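Local coordinates for protein 4-hydroxy-3-methylbut-2-enyl diphosphate reductase (Aquifex aeolicus, PDB 3DNF) that converts (E)-4-hydroxy-3-methylbut-2-enyl diphosphate into isopentenyl and dimethylallyl diphosphate with an iron-sulfur cluster, the terminal step of the non-mevalonate route to isoprenoids, at residues Y114-L118 against E152-H156; A207-M213 against S231-N237. All coordinates share one frame; numbering follows the deposited sequence.

Interaction 1: Y114-L118 against E152-H156; sequences YFVVL and EALKH
Phe115 and His156 lie face to face in an offset stack, their planes only 13° from parallel and their centroids 3.9 Å apart. The overlap is shifted toward the rims: Phe115 CD1 sits over the imidazole and comes within 3.3 Å of His156 CE1, while Phe115 CB stands over the other part of the same imidazole face in a CH-pi contact. Phe115 can reach across because its CG is anti to the backbone N (chi1 177°), which swings the ring off the strand 115-119 toward the turn 152-156. The imidazole is steadied in its own plane by a weak bond from His156 ND1 to the backbone O of Glu152, four residues back.

Farther along the phenyl ring the turn takes over. Phe115 CE2 meets Ala153 CA at 3.6 Å, obliquely, and CZ comes near Glu152 CG. Two residues on, on the same side of the strand, Val117 points its CG2 at Ala153 CB, a tight 3.3 Å pair. Ile142 and Val144 of the neighbouring strand 141-144 add to this apolar layer, touching Phe115 and Val117 respectively. At the outer side of the turn, Glu152 OE1 and Lys155 NZ form a salt bridge at 2.6 Å.

This contact lays the link between strands 141-144 and 158-163 against one face of a parallel four-stranded sheet. No hydrogen bond spans the two segments, so the turn is held to the strand by ring stacking and apolar contact, while the His156 ND1 and Lys155 NZ bonds are made inside 152-156.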
loop_
_atom_site.group_PDB
_atom_site.type_symbol
_atom_site.label_atom_id
_atom_site.label_comp_id
_atom_site.label_asym_id
_atom_site.label_seq_id
_atom_site.Cartn_x
_atom_site.Cartn_y
_atom_site.Cartn_z
ATOM N N TYR B 114 -11.641 12.087 -0.072
ATOM C CA TYR B 114 -10.332 11.677 0.482
ATOM C C TYR B 114 -9.405 12.838 0.836
ATOM O O TYR B 114 -9.447 13.892 0.184
ATOM C CB TYR B 114 -9.537 10.788 -0.507
ATOM C CG TYR B 114 -10.164 9.446 -0.740
ATOM C CD1 TYR B 114 -9.904 8.387 0.112
ATOM C CD2 TYR B 114 -11.090 9.248 -1.795
ATOM C CE1 TYR B 114 -10.509 7.147 -0.089
ATOM C CE2 TYR B 114 -11.688 8.021 -2.006
ATOM C CZ TYR B 114 -11.396 6.967 -1.142
ATOM O OH TYR B 114 -11.991 5.760 -1.331
ATOM N N PHE B 115 -8.571 12.631 1.861
ATOM C CA PHE B 115 -7.412 13.499 2.125
ATOM C C PHE B 115 -6.292 12.983 1.196
ATOM O O PHE B 115 -6.032 11.808 1.179
ATOM C CB PHE B 115 -6.971 13.329 3.576
ATOM C CG PHE B 115 -5.749 14.128 3.943
ATOM C CD1 PHE B 115 -5.869 15.457 4.347
ATOM C CD2 PHE B 115 -4.475 13.546 3.892
ATOM C CE1 PHE B 115 -4.727 16.207 4.703
ATOM C CE2 PHE B 115 -3.323 14.288 4.246
ATOM C CZ PHE B 115 -3.454 15.610 4.668
ATOM N N VAL B 116 -5.672 13.863 0.430
ATOM C CA VAL B 116 -4.769 13.403 -0.650
ATOM C C VAL B 116 -3.305 13.377 -0.174
ATOM O O VAL B 116 -2.766 14.350 0.350
ATOM C CB VAL B 116 -4.945 14.264 -1.922
ATOM C CG1 VAL B 116 -3.891 13.915 -3.004
ATOM C CG2 VAL B 116 -6.348 14.018 -2.500
ATOM N N VAL B 117 -2.641 12.262 -0.470
ATOM C CA VAL B 117 -1.209 12.176 -0.372
ATOM C C VAL B 117 -0.577 12.094 -1.771
ATOM O O VAL B 117 -0.953 11.252 -2.570
ATOM C CB VAL B 117 -0.846 10.948 0.463
ATOM C CG1 VAL B 117 0.620 10.554 0.241
ATOM C CG2 VAL B 117 -1.150 11.193 1.962
ATOM N N LEU B 118 0.283 13.047 -2.074
ATOM C CA LEU B 118 1.026 13.055 -3.347
ATOM C C LEU B 118 2.429 12.569 -3.018
ATOM O O LEU B 118 3.168 13.273 -2.348
ATOM C CB LEU B 118 1.056 14.477 -3.926
ATOM C CG LEU B 118 1.889 14.803 -5.165
ATOM C CD1 LEU B 118 1.508 13.859 -6.292
ATOM C CD2 LEU B 118 1.631 16.292 -5.539
ATOM N N GLU B 152 0.789 13.362 9.035
ATOM C CA GLU B 152 -0.443 14.135 8.907
ATOM C C GLU B 152 -1.580 13.344 8.214
ATOM O O GLU B 152 -2.741 13.470 8.594
ATOM C CB GLU B 152 -0.166 15.458 8.194
ATOM C CG GLU B 152 -1.350 16.414 8.106
ATOM C CD GLU B 152 -1.650 17.121 9.419
ATOM O OE1 GLU B 152 -0.851 16.998 10.381
ATOM O OE2 GLU B 152 -2.704 17.793 9.487
ATOM N N ALA B 153 -1.243 12.525 7.213
ATOM C CA ALA B 153 -2.237 11.699 6.559
ATOM C C ALA B 153 -2.836 10.654 7.513
ATOM O O ALA B 153 -4.001 10.289 7.366
ATOM C CB ALA B 153 -1.647 11.017 5.236
ATOM N N LEU B 154 -2.052 10.208 8.500
ATOM C CA LEU B 154 -2.526 9.196 9.459
ATOM C C LEU B 154 -3.613 9.713 10.409
ATOM O O LEU B 154 -4.265 8.929 11.105
ATOM C CB LEU B 154 -1.354 8.586 10.231
ATOM C CG LEU B 154 -0.205 7.988 9.400
ATOM C CD1 LEU B 154 0.716 7.170 10.311
ATOM C CD2 LEU B 154 -0.684 7.142 8.175
ATOM N N LYS B 155 -3.817 11.025 10.405
ATOM C CA LYS B 155 -4.862 11.677 11.202
ATOM C C LYS B 155 -6.230 11.496 10.552
ATOM O O LYS B 155 -7.256 11.720 11.186
ATOM C CB LYS B 155 -4.558 13.172 11.339
ATOM C CG LYS B 155 -3.341 13.482 12.190
ATOM C CD LYS B 155 -3.067 14.971 12.153
ATOM C CE LYS B 155 -1.896 15.320 13.042
ATOM N NZ LYS B 155 -1.542 16.760 12.855
ATOM N N HIS B 156 -6.254 11.057 9.298
ATOM C CA HIS B 156 -7.500 10.973 8.548
ATOM C C HIS B 156 -7.942 9.528 8.396
ATOM O O HIS B 156 -7.106 8.625 8.359
ATOM C CB HIS B 156 -7.318 11.621 7.163
ATOM C CG HIS B 156 -7.111 13.094 7.246
ATOM N ND1 HIS B 156 -5.878 13.665 7.481
ATOM C CD2 HIS B 156 -7.995 14.114 7.213
ATOM C CE1 HIS B 156 -6.007 14.978 7.579
ATOM N NE2 HIS B 156 -7.282 15.277 7.393
#

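Interaction 2: A207-M213 against S231-N237; sequences APEVDVM and SKELNPN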
loop_
_atom_site.group_PDB
_atom_site.type_symbol
_atom_site.label_atom_id
_atom_site.label_comp_id
_atom_site.label_asym_id
_atom_site.label_seq_id
_atom_site.Cartn_x
_atom_site.Cartn_y
_atom_site.Cartn_z
ATOM N N ALA B 207 21.416 -5.050 -24.302
ATOM C CA ALA B 207 22.796 -5.155 -23.786
ATOM C C ALA B 207 23.572 -6.452 -24.131
ATOM O O ALA B 207 24.654 -6.370 -24.708
ATOM C CB ALA B 207 22.856 -4.858 -22.281
ATOM N N PRO B 208 23.031 -7.640 -23.781
ATOM C CA PRO B 208 23.792 -8.875 -24.049
ATOM C C PRO B 208 23.743 -9.349 -25.511
ATOM O O PRO B 208 24.460 -10.275 -25.890
ATOM C CB PRO B 208 23.122 -9.911 -23.123
ATOM C CG PRO B 208 22.099 -9.135 -22.297
ATOM C CD PRO B 208 21.752 -7.943 -23.117
ATOM N N GLU B 209 22.918 -8.690 -26.316
ATOM C CA GLU B 209 22.604 -9.099 -27.678
ATOM C C GLU B 209 23.454 -8.332 -28.705
ATOM O O GLU B 209 23.232 -8.440 -29.914
ATOM C CB GLU B 209 21.113 -8.829 -27.906
ATOM C CG GLU B 209 20.404 -9.683 -28.935
ATOM C CD GLU B 209 18.894 -9.424 -28.961
ATOM O OE1 GLU B 209 18.131 -10.409 -29.100
ATOM O OE2 GLU B 209 18.472 -8.245 -28.840
ATOM N N VAL B 210 24.420 -7.554 -28.208
ATOM C CA VAL B 210 25.325 -6.736 -29.034
ATOM C C VAL B 210 26.754 -6.785 -28.474
ATOM O O VAL B 210 26.962 -7.161 -27.318
ATOM C CB VAL B 210 24.870 -5.229 -29.148
ATOM C CG1 VAL B 210 23.501 -5.085 -29.825
ATOM C CG2 VAL B 210 24.877 -4.527 -27.782
ATOM N N ASP B 211 27.733 -6.397 -29.289
ATOM C CA ASP B 211 29.127 -6.354 -28.847
ATOM C C ASP B 211 29.451 -5.149 -27.966
ATOM O O ASP B 211 30.084 -5.295 -26.919
ATOM C CB ASP B 211 30.076 -6.420 -30.042
ATOM C CG ASP B 211 30.078 -7.829 -30.676
ATOM O OD1 ASP B 211 30.328 -8.849 -29.788
ATOM O OD2 ASP B 211 29.820 -7.925 -32.057
ATOM N N VAL B 212 29.017 -3.965 -28.388
ATOM C CA VAL B 212 29.247 -2.745 -27.618
ATOM C C VAL B 212 27.930 -2.033 -27.407
ATOM O O VAL B 212 27.089 -1.994 -28.306
ATOM C CB VAL B 212 30.267 -1.784 -28.308
ATOM C CG1 VAL B 212 30.033 -1.718 -29.817
ATOM C CG2 VAL B 212 30.214 -0.369 -27.707
ATOM N N MET B 213 27.769 -1.503 -26.197
ATOM C CA MET B 213 26.641 -0.662 -25.830
ATOM C C MET B 213 27.101 0.783 -25.667
ATOM O O MET B 213 28.061 1.059 -24.945
ATOM C CB MET B 213 26.010 -1.176 -24.530
ATOM C CG MET B 213 24.952 -2.254 -24.726
ATOM S SD MET B 213 23.561 -1.698 -25.766
ATOM C CE MET B 213 22.705 -0.498 -24.739
ATOM N N SER B 231 23.457 -1.333 -18.073
ATOM C CA SER B 231 24.082 -1.884 -19.268
ATOM C C SER B 231 25.470 -2.458 -18.972
ATOM O O SER B 231 25.779 -3.570 -19.391
ATOM C CB SER B 231 24.172 -0.814 -20.356
ATOM O OG SER B 231 24.827 -1.320 -21.514
ATOM N N LYS B 232 26.279 -1.686 -18.241
ATOM C CA LYS B 232 27.641 -2.049 -17.837
ATOM C C LYS B 232 27.668 -3.357 -17.034
ATOM O O LYS B 232 28.658 -4.088 -17.044
ATOM C CB LYS B 232 28.254 -0.887 -17.031
ATOM C CG LYS B 232 29.667 -1.107 -16.511
ATOM C CD LYS B 232 30.705 -0.991 -17.618
ATOM C CE LYS B 232 32.096 -1.279 -17.078
ATOM N NZ LYS B 232 33.160 -0.917 -18.156
ATOM N N GLU B 233 26.564 -3.633 -16.346
ATOM C CA GLU B 233 26.383 -4.856 -15.576
ATOM C C GLU B 233 26.143 -6.076 -16.471
ATOM O O GLU B 233 26.519 -7.194 -16.112
ATOM C CB GLU B 233 25.204 -4.670 -14.622
ATOM C CG GLU B 233 24.892 -5.864 -13.740
ATOM C CD GLU B 233 23.632 -5.650 -12.923
ATOM O OE1 GLU B 233 23.220 -4.480 -12.741
ATOM O OE2 GLU B 233 23.061 -6.661 -12.454
ATOM N N LEU B 234 25.518 -5.857 -17.627
ATOM C CA LEU B 234 25.168 -6.952 -18.545
ATOM C C LEU B 234 26.114 -7.074 -19.741
ATOM O O LEU B 234 26.097 -8.085 -20.453
ATOM C CB LEU B 234 23.727 -6.807 -19.046
ATOM C CG LEU B 234 22.593 -6.802 -18.019
ATOM C CD1 LEU B 234 21.293 -6.351 -18.675
ATOM C CD2 LEU B 234 22.428 -8.163 -17.354
ATOM N N ASN B 235 26.920 -6.033 -19.961
ATOM C CA ASN B 235 27.873 -5.997 -21.059
ATOM C C ASN B 235 28.991 -4.999 -20.659
ATOM O O ASN B 235 28.735 -3.765 -20.566
ATOM C CB ASN B 235 27.167 -5.556 -22.377
ATOM C CG ASN B 235 28.139 -5.623 -23.580
ATOM O OD1 ASN B 235 29.443 -5.449 -23.398
ATOM N ND2 ASN B 235 27.588 -5.832 -24.724
ATOM N N PRO B 236 30.231 -5.527 -20.418
ATOM C CA PRO B 236 31.387 -4.676 -20.006
ATOM C C PRO B 236 31.703 -3.533 -20.990
ATOM O O PRO B 236 32.162 -2.456 -20.598
ATOM C CB PRO B 236 32.557 -5.714 -19.936
ATOM C CG PRO B 236 32.110 -6.870 -20.754
ATOM C CD PRO B 236 30.623 -6.975 -20.531
ATOM N N ASN B 237 31.372 -3.764 -22.278
ATOM C CA ASN B 237 31.673 -2.799 -23.333
ATOM C C ASN B 237 30.589 -1.742 -23.471
ATOM O O ASN B 237 30.213 -1.357 -24.583
ATOM C CB ASN B 237 31.918 -3.524 -24.658
ATOM C CG ASN B 237 33.026 -4.549 -24.559
ATOM O OD1 ASN B 237 34.155 -4.190 -24.128
ATOM N ND2 ASN B 237 32.774 -5.721 -24.907
#
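The carboxamide of Asn235 reaches across to 207-213 and brings its ND2 among backbone carbonyl oxygens. Ala207 O lies almost in the amide plane, 3.0 Å from Asn235 ND2 along a nearly straight bond (N-H...O 172°), and Asp211 O takes a weaker, longer bond from the same nitrogen. Val210 O also lies 3.0 Å from Asn235 ND2. The second amide, that of Asn237, sends a weak bond from ND2 to Asp211 O.

All this happens within the beta-alpha-beta unit of strand 212-216, helix 222-234 and strand 238-241, where the turn entering the first strand meets the turn leaving the helix. At chi1 -175° the Asn235 side chain runs out opposite its backbone N, toward the 207-211 turn, while its OD1 accepts from Asn237 N at 2.8 Å, closing an Asx turn. An alanine here would cut away both ends of that amide, and would probably leave Ala207 O without this donor and the 235-237 turn freer to move.

Beside the amides runs an apolar seam: Ala207 CB packs on Leu234 CB at 3.9 Å, with Pro208 CG a little farther from the same carbon. Met213 CB and CG lie against Ser231 OG, a hydroxyl that is hydrogen-bonded to Thr238, and bends at chi2 and chi3 bring Met213 CE to 3.9 Å from that same OG. Asp211 OD2 is hydrogen-bonded to the backbone N of Lys256.

Where the neighbouring strands begin to pair, Met213 N donates to Asn237 O at 2.9 Å, the N-H arriving from above the carbonyl plane, and Val212 CG2 touches that same oxygen.

How the interactions relate
Interaction 1 and interaction 2 belong to different parallel four-stranded sheets of this trilobal enzyme, their centres 45 Å apart and their nearest atoms about 29 Å apart, so they do not touch. They follow one another along the chain: interaction 1 sets a strand against a turn, interaction 2 the lead-in to a strand against the end of a helix. The means differ: stacked rings and apolar groups hold 152-156 to 114-118, whereas side-chain amides gripping backbone oxygens, with one backbone bond, tie 231-237 to 207-213. Both lie away from the annotated sites, and neither includes a residue of the iron-sulfur cluster pocket, where Cys13, Cys96 and Cys193 lie.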